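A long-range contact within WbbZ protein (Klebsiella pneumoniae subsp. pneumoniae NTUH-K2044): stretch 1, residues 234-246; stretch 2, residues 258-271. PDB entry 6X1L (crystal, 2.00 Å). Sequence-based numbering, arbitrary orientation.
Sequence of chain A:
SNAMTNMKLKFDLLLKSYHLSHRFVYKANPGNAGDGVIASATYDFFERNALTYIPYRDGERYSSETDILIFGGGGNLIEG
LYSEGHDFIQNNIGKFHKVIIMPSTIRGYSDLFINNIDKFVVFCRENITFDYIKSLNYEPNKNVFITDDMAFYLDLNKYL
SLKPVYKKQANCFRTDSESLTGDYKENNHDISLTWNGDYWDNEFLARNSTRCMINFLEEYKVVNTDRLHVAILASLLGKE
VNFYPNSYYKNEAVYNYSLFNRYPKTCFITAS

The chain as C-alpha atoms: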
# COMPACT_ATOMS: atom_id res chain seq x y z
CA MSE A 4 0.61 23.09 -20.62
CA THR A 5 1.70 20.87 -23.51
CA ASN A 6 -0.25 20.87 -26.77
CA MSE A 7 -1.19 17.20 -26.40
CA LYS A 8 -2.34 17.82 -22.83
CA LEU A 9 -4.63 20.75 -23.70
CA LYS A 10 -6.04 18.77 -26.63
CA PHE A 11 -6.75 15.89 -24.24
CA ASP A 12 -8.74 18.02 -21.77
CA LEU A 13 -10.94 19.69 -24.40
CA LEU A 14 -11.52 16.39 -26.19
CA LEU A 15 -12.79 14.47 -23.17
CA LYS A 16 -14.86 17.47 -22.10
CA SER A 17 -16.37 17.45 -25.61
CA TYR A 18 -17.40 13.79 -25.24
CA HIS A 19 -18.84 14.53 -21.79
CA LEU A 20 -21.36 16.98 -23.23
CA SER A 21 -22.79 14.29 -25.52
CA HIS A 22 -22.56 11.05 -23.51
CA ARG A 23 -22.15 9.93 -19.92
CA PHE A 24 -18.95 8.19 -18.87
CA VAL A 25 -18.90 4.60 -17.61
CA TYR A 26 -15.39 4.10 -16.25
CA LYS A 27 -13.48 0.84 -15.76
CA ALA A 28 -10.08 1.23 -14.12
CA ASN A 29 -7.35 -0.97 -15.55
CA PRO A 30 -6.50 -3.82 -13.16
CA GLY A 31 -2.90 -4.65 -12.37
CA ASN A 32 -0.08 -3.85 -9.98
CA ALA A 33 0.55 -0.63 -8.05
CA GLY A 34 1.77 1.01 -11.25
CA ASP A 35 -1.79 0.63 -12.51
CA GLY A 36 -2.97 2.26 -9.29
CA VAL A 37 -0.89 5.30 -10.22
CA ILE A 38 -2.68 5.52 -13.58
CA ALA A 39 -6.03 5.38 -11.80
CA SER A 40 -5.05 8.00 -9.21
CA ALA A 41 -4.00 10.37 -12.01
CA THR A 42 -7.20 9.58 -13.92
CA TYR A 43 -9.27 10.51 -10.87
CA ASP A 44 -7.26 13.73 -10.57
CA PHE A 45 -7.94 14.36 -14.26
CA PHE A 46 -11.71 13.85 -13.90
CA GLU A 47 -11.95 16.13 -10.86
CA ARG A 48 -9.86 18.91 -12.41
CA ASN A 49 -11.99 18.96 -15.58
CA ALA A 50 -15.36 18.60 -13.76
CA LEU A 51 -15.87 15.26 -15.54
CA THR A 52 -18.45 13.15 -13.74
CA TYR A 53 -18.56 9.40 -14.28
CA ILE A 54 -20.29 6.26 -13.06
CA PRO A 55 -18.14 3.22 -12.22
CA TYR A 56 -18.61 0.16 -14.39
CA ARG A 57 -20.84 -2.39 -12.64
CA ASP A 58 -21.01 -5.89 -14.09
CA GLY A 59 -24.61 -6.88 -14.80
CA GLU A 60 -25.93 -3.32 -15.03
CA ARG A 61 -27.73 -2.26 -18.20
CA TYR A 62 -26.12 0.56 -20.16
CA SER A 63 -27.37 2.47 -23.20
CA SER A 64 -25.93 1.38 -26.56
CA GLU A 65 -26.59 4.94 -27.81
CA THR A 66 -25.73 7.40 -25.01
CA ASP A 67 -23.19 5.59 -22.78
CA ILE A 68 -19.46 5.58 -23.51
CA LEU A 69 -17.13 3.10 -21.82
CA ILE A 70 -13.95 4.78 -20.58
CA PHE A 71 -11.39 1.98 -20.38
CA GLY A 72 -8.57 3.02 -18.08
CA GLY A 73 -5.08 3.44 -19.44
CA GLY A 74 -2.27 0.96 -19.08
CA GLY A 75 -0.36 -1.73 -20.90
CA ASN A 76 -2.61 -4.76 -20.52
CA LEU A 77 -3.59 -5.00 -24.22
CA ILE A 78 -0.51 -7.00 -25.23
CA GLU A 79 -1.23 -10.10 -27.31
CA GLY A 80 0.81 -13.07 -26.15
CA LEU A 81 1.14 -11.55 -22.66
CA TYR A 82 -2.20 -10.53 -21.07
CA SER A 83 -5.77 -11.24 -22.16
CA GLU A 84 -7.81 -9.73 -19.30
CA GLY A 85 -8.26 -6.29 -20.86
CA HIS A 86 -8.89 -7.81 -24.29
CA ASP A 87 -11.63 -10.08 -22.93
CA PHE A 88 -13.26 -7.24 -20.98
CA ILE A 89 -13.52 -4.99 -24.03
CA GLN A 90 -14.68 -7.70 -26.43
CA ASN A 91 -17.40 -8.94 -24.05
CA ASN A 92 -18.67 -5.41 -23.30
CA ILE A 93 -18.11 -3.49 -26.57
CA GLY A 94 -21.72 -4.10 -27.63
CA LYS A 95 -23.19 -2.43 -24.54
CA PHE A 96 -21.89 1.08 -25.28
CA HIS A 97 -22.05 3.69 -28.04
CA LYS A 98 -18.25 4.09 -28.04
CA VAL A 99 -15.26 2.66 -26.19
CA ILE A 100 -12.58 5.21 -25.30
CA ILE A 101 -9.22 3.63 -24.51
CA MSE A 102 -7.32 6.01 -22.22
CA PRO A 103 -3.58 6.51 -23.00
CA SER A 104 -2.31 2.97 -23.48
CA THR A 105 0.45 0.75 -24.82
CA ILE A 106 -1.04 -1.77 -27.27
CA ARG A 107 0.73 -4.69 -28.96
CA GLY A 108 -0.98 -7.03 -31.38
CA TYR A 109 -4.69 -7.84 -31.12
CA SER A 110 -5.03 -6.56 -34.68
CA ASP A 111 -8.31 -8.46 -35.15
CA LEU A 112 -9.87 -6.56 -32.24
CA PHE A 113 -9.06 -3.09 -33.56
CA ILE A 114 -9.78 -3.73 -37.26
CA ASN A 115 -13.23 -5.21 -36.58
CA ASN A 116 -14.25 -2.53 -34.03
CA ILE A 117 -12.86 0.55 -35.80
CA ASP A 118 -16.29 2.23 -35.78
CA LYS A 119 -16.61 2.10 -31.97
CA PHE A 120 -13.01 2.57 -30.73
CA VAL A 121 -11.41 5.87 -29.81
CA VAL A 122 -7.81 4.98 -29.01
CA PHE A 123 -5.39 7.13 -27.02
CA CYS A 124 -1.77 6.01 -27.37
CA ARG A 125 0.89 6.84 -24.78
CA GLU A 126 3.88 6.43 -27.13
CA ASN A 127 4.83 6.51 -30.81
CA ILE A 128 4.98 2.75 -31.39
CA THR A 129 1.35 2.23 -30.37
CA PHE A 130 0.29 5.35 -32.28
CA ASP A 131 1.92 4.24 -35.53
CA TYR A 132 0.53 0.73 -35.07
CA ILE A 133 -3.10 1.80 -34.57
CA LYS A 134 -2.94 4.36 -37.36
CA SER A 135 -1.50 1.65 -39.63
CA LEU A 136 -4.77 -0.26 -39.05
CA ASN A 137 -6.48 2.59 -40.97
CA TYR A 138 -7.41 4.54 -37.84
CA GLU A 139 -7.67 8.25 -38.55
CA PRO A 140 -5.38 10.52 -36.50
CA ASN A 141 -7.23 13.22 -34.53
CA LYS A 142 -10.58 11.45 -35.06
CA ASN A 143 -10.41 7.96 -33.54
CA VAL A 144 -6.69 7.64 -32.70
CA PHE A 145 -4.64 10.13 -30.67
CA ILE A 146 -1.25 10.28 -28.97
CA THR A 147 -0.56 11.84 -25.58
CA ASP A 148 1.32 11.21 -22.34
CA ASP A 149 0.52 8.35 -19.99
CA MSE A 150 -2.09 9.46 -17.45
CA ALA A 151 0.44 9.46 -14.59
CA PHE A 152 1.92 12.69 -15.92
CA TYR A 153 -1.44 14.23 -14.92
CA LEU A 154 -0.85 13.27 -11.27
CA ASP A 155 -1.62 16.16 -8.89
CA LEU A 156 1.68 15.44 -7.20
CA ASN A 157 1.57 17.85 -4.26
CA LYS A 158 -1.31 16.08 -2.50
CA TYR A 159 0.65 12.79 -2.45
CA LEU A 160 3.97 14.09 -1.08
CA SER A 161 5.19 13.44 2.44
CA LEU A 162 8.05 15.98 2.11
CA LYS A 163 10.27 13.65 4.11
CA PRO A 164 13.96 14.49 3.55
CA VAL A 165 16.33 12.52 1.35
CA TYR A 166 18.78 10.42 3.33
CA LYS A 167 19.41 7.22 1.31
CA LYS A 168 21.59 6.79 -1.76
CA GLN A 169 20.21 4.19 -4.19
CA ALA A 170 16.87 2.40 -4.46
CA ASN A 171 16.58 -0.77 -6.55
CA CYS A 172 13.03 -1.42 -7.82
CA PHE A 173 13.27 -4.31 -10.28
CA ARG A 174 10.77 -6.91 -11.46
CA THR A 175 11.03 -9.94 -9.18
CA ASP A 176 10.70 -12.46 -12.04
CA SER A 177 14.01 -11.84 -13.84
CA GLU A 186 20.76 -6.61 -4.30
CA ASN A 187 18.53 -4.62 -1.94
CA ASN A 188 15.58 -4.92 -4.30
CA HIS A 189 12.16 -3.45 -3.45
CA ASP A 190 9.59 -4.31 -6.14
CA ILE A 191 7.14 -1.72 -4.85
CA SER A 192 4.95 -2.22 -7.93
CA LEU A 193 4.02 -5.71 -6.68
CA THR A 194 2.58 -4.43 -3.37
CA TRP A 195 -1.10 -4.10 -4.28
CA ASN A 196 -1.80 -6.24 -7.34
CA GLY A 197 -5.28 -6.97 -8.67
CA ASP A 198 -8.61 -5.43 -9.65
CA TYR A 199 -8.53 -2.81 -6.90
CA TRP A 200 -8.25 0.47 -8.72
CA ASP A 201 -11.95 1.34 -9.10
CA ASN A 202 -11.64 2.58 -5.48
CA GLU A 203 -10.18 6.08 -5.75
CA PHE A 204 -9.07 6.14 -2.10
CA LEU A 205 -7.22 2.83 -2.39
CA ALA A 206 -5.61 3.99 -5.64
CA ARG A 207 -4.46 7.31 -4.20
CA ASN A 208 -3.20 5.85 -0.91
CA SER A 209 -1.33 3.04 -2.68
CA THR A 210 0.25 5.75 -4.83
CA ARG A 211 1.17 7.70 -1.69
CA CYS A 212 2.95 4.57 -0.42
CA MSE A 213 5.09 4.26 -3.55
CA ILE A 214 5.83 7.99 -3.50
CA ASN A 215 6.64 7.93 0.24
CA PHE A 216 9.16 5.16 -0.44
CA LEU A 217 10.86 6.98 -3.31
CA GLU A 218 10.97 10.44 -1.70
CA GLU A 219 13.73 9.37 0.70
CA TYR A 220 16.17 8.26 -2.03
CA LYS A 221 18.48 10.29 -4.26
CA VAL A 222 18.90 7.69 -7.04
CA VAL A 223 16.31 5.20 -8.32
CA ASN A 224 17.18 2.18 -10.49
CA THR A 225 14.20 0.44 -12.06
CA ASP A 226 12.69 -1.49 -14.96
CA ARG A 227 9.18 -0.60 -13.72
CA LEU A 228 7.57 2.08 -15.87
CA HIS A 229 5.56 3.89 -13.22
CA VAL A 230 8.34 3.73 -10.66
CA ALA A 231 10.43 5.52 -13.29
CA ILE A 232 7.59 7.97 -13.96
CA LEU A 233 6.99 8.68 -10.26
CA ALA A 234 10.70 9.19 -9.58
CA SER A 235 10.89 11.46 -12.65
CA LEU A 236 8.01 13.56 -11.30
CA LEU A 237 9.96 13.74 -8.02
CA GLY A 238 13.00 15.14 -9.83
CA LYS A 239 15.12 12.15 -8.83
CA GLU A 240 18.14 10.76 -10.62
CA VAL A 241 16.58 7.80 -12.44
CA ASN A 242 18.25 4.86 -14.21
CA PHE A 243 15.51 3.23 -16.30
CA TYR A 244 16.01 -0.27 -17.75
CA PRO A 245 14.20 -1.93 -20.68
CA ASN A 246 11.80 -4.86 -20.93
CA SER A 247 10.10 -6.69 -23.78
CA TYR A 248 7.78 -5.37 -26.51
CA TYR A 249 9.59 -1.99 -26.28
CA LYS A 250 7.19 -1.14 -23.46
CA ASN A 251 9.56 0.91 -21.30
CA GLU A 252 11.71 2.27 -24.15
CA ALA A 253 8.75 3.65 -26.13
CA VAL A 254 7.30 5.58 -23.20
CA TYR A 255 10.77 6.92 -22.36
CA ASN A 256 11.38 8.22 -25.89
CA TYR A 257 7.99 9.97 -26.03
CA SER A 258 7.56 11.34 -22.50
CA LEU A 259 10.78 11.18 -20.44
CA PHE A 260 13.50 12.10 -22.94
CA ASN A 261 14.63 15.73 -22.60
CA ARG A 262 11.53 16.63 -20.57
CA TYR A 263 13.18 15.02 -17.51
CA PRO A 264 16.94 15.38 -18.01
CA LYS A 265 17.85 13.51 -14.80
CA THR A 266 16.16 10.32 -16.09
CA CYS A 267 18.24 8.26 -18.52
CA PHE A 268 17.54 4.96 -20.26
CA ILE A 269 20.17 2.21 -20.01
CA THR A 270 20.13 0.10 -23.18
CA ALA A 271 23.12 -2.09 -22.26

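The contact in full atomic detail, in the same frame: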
# COMPACT_ATOMS: atom_id res chain seq x y z
N ALA A 234 9.41 8.61 -9.94
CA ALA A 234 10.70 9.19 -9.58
C ALA A 234 11.05 10.37 -10.48
O ALA A 234 11.68 11.33 -10.01
CB ALA A 234 11.78 8.12 -9.65
N SER A 235 10.65 10.33 -11.75
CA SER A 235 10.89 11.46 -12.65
C SER A 235 10.08 12.67 -12.22
O SER A 235 10.59 13.80 -12.24
CB SER A 235 10.55 11.07 -14.09
OG SER A 235 11.43 10.08 -14.58
N LEU A 236 8.81 12.47 -11.86
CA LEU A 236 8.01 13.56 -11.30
C LEU A 236 8.65 14.14 -10.05
O LEU A 236 8.56 15.35 -9.80
CB LEU A 236 6.60 13.08 -11.00
CG LEU A 236 5.76 12.57 -12.17
CD1 LEU A 236 4.37 12.17 -11.70
CD2 LEU A 236 5.69 13.62 -13.26
N LEU A 237 9.30 13.30 -9.24
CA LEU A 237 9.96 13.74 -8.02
C LEU A 237 11.29 14.44 -8.28
O LEU A 237 11.92 14.89 -7.33
CB LEU A 237 10.17 12.55 -7.08
CG LEU A 237 8.90 11.86 -6.58
CD1 LEU A 237 9.25 10.57 -5.84
CD2 LEU A 237 8.10 12.79 -5.69
N GLY A 238 11.72 14.53 -9.54
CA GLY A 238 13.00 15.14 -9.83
C GLY A 238 14.20 14.31 -9.43
O GLY A 238 15.29 14.86 -9.26
N LYS A 239 14.02 13.00 -9.26
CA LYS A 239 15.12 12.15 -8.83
C LYS A 239 16.05 11.84 -10.00
O LYS A 239 15.71 12.02 -11.17
CB LYS A 239 14.58 10.84 -8.25
CG LYS A 239 13.58 11.01 -7.13
CD LYS A 239 14.22 11.66 -5.92
CE LYS A 239 13.26 11.66 -4.73
NZ LYS A 239 13.85 12.39 -3.58
N GLU A 240 17.24 11.36 -9.65
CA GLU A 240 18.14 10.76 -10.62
C GLU A 240 17.68 9.33 -10.87
O GLU A 240 17.66 8.50 -9.95
CB GLU A 240 19.58 10.80 -10.10
CG GLU A 240 20.60 10.18 -11.02
CD GLU A 240 22.01 10.33 -10.48
OE1 GLU A 240 22.22 11.21 -9.62
OE2 GLU A 240 22.89 9.57 -10.92
N VAL A 241 17.28 9.03 -12.11
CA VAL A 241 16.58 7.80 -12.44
C VAL A 241 17.35 7.04 -13.51
O VAL A 241 17.69 7.61 -14.56
CB VAL A 241 15.14 8.08 -12.91
CG1 VAL A 241 14.40 6.77 -13.19
CG2 VAL A 241 14.41 8.91 -11.88
N ASN A 242 17.61 5.76 -13.25
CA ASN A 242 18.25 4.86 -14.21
C ASN A 242 17.20 3.83 -14.62
O ASN A 242 16.90 2.90 -13.86
CB ASN A 242 19.48 4.21 -13.60
CG ASN A 242 20.56 5.22 -13.25
OD1 ASN A 242 20.94 6.04 -14.08
ND2 ASN A 242 21.03 5.18 -12.01
N PHE A 243 16.65 4.00 -15.82
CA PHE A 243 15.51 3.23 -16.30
C PHE A 243 16.01 2.13 -17.24
O PHE A 243 16.77 2.39 -18.17
CB PHE A 243 14.53 4.16 -17.03
CG PHE A 243 13.17 3.57 -17.25
CD1 PHE A 243 12.75 2.46 -16.54
CD2 PHE A 243 12.31 4.14 -18.17
CE1 PHE A 243 11.49 1.93 -16.75
CE2 PHE A 243 11.05 3.62 -18.39
CZ PHE A 243 10.64 2.51 -17.68
N TYR A 244 15.55 0.89 -16.99
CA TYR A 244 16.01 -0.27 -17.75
C TYR A 244 14.89 -0.84 -18.62
O TYR A 244 13.71 -0.72 -18.28
CB TYR A 244 16.54 -1.36 -16.81
CG TYR A 244 17.86 -1.01 -16.16
CD1 TYR A 244 17.92 -0.11 -15.10
CD2 TYR A 244 19.05 -1.57 -16.61
CE1 TYR A 244 19.13 0.21 -14.51
CE2 TYR A 244 20.26 -1.25 -16.03
CZ TYR A 244 20.29 -0.37 -14.97
OH TYR A 244 21.49 -0.05 -14.39
N PRO A 245 15.23 -1.49 -19.73
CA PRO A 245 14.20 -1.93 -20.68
C PRO A 245 13.53 -3.24 -20.26
O PRO A 245 13.94 -3.92 -19.31
CB PRO A 245 14.98 -2.12 -21.98
CG PRO A 245 16.35 -2.47 -21.54
CD PRO A 245 16.59 -1.71 -20.25
N ASN A 246 12.46 -3.56 -20.98
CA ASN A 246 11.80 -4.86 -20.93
C ASN A 246 11.35 -5.20 -22.35
O ASN A 246 11.79 -4.59 -23.32
CB ASN A 246 10.64 -4.84 -19.92
CG ASN A 246 9.60 -3.78 -20.24
OD1 ASN A 246 9.79 -2.96 -21.14
ND2 ASN A 246 8.49 -3.80 -19.51
N SER A 258 7.97 10.54 -23.65
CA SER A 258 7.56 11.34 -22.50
C SER A 258 8.69 11.73 -21.55
O SER A 258 8.60 12.79 -20.92
CB SER A 258 6.49 10.59 -21.69
OG SER A 258 5.31 10.42 -22.45
N LEU A 259 9.73 10.92 -21.42
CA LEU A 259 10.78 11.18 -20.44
C LEU A 259 12.03 11.80 -21.03
O LEU A 259 12.73 12.55 -20.34
CB LEU A 259 11.15 9.89 -19.70
CG LEU A 259 10.04 9.28 -18.85
CD1 LEU A 259 10.46 7.93 -18.28
CD2 LEU A 259 9.64 10.24 -17.73
N PHE A 260 12.33 11.51 -22.29
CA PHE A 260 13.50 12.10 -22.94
C PHE A 260 13.40 13.62 -22.97
O PHE A 260 12.36 14.18 -23.32
CB PHE A 260 13.63 11.56 -24.37
CG PHE A 260 14.78 12.14 -25.13
CD1 PHE A 260 16.05 11.59 -25.01
CD2 PHE A 260 14.60 13.23 -25.97
CE1 PHE A 260 17.11 12.12 -25.71
CE2 PHE A 260 15.66 13.76 -26.66
CZ PHE A 260 16.92 13.21 -26.53
N ASN A 261 14.49 14.28 -22.57
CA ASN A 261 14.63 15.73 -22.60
C ASN A 261 13.70 16.45 -21.62
O ASN A 261 14.12 17.42 -20.98
CB ASN A 261 14.41 16.27 -24.02
N ARG A 262 12.45 15.99 -21.50
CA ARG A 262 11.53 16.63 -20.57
C ARG A 262 11.96 16.42 -19.13
O ARG A 262 11.66 17.26 -18.26
CB ARG A 262 10.11 16.08 -20.78
N TYR A 263 12.67 15.33 -18.85
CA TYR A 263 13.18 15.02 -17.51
C TYR A 263 14.65 14.66 -17.67
O TYR A 263 14.99 13.48 -17.81
CB TYR A 263 12.37 13.90 -16.86
CG TYR A 263 10.93 14.28 -16.62
CD1 TYR A 263 10.53 14.85 -15.42
CD2 TYR A 263 9.96 14.07 -17.60
CE1 TYR A 263 9.21 15.20 -15.20
CE2 TYR A 263 8.64 14.41 -17.39
CZ TYR A 263 8.27 14.98 -16.18
OH TYR A 263 6.96 15.33 -15.96
N PRO A 264 15.54 15.65 -17.64
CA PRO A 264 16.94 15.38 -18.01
C PRO A 264 17.70 14.52 -17.02
O PRO A 264 18.76 13.99 -17.38
CB PRO A 264 17.55 16.79 -18.10
CG PRO A 264 16.70 17.63 -17.21
CD PRO A 264 15.31 17.06 -17.28
N LYS A 265 17.20 14.35 -15.79
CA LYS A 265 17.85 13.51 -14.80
C LYS A 265 17.43 12.05 -14.89
O LYS A 265 17.91 11.23 -14.09
CB LYS A 265 17.55 14.04 -13.39
CG LYS A 265 18.08 15.44 -13.15
CD LYS A 265 17.77 15.90 -11.74
CE LYS A 265 18.37 17.26 -11.47
NZ LYS A 265 18.08 17.72 -10.08
N THR A 266 16.56 11.70 -15.83
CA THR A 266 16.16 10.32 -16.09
C THR A 266 16.82 9.88 -17.39
O THR A 266 16.60 10.49 -18.44
CB THR A 266 14.64 10.19 -16.20
OG1 THR A 266 14.03 10.63 -14.99
CG2 THR A 266 14.25 8.75 -16.47
N CYS A 267 17.61 8.81 -17.33
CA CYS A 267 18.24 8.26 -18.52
C CYS A 267 17.89 6.79 -18.66
O CYS A 267 17.60 6.10 -17.67
CB CYS A 267 19.77 8.45 -18.49
SG CYS A 267 20.65 7.36 -17.36
N PHE A 268 17.93 6.31 -19.90
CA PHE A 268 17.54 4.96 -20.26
C PHE A 268 18.79 4.16 -20.58
O PHE A 268 19.57 4.54 -21.46
CB PHE A 268 16.59 4.98 -21.46
CG PHE A 268 15.90 3.67 -21.72
CD1 PHE A 268 14.80 3.29 -20.98
CD2 PHE A 268 16.34 2.84 -22.74
CE1 PHE A 268 14.15 2.09 -21.23
CE2 PHE A 268 15.70 1.64 -22.99
CZ PHE A 268 14.60 1.26 -22.23
N ILE A 269 18.98 3.04 -19.88
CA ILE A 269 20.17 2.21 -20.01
C ILE A 269 19.83 1.07 -20.97
O ILE A 269 19.09 0.15 -20.61
CB ILE A 269 20.66 1.68 -18.66
CG1 ILE A 269 21.31 2.80 -17.84
CG2 ILE A 269 21.65 0.54 -18.85
CD1 ILE A 269 20.33 3.68 -17.10
N THR A 270 20.39 1.13 -22.18
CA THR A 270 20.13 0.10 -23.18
C THR A 270 20.97 -1.15 -22.93
O THR A 270 20.48 -2.27 -23.07
CB THR A 270 20.41 0.65 -24.57
OG1 THR A 270 21.62 1.41 -24.55
CG2 THR A 270 19.27 1.54 -25.03
N ALA A 271 22.24 -0.97 -22.56
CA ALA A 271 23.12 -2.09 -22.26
C ALA A 271 24.29 -1.63 -21.40
O ALA A 271 24.93 -2.43 -20.73
CB ALA A 271 23.62 -2.74 -23.54
O HOH W 1 14.22 12.81 -13.20

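Two short parallel strands, 240-243 and 266-268, are joined by a ladder of four nearly linear backbone hydrogen bonds: Val241 N to Lys265 O (3.0 Å), Cys267 N to Val241 O (3.0 Å), Phe243 N to Cys267 O (3.0 Å) and Ile269 N to Phe243 O (2.9 Å). Val241 and Phe243 thus each spend both N and O on the neighboring strand, bonding to the residues before and after their own partners, Thr266 and Phe268, as parallel register requires. Beside the ladder, Ser235 OG and Thr266 OG1 form a 2.7 Å hydrogen bond that ties the end of the helix to the second strand. A water donates to Lys239 O (2.6 Å from its oxygen) and also hydrogen-bonds Thr266 OG1 (2.8 Å), so this hydroxyl is held from two directions.

Packing differs on the two faces of the sheet. On the face of Val241, Thr266, Phe243 and Phe268, the edge of the Phe268 ring meets the face of the Phe243 ring, with planes at 88° and centroids 5.7 Å apart; Pro245 CB closes on Phe268 CZ at 3.4 Å. Asn242 and Cys267 share the other face, OD1 of Asn242 lying 3.5 Å from SG of Cys267. Farther out, Ile269 CB sits over the Tyr244 ring, 4.2 Å from its centroid, and Ser235 CB covers one face of Tyr263.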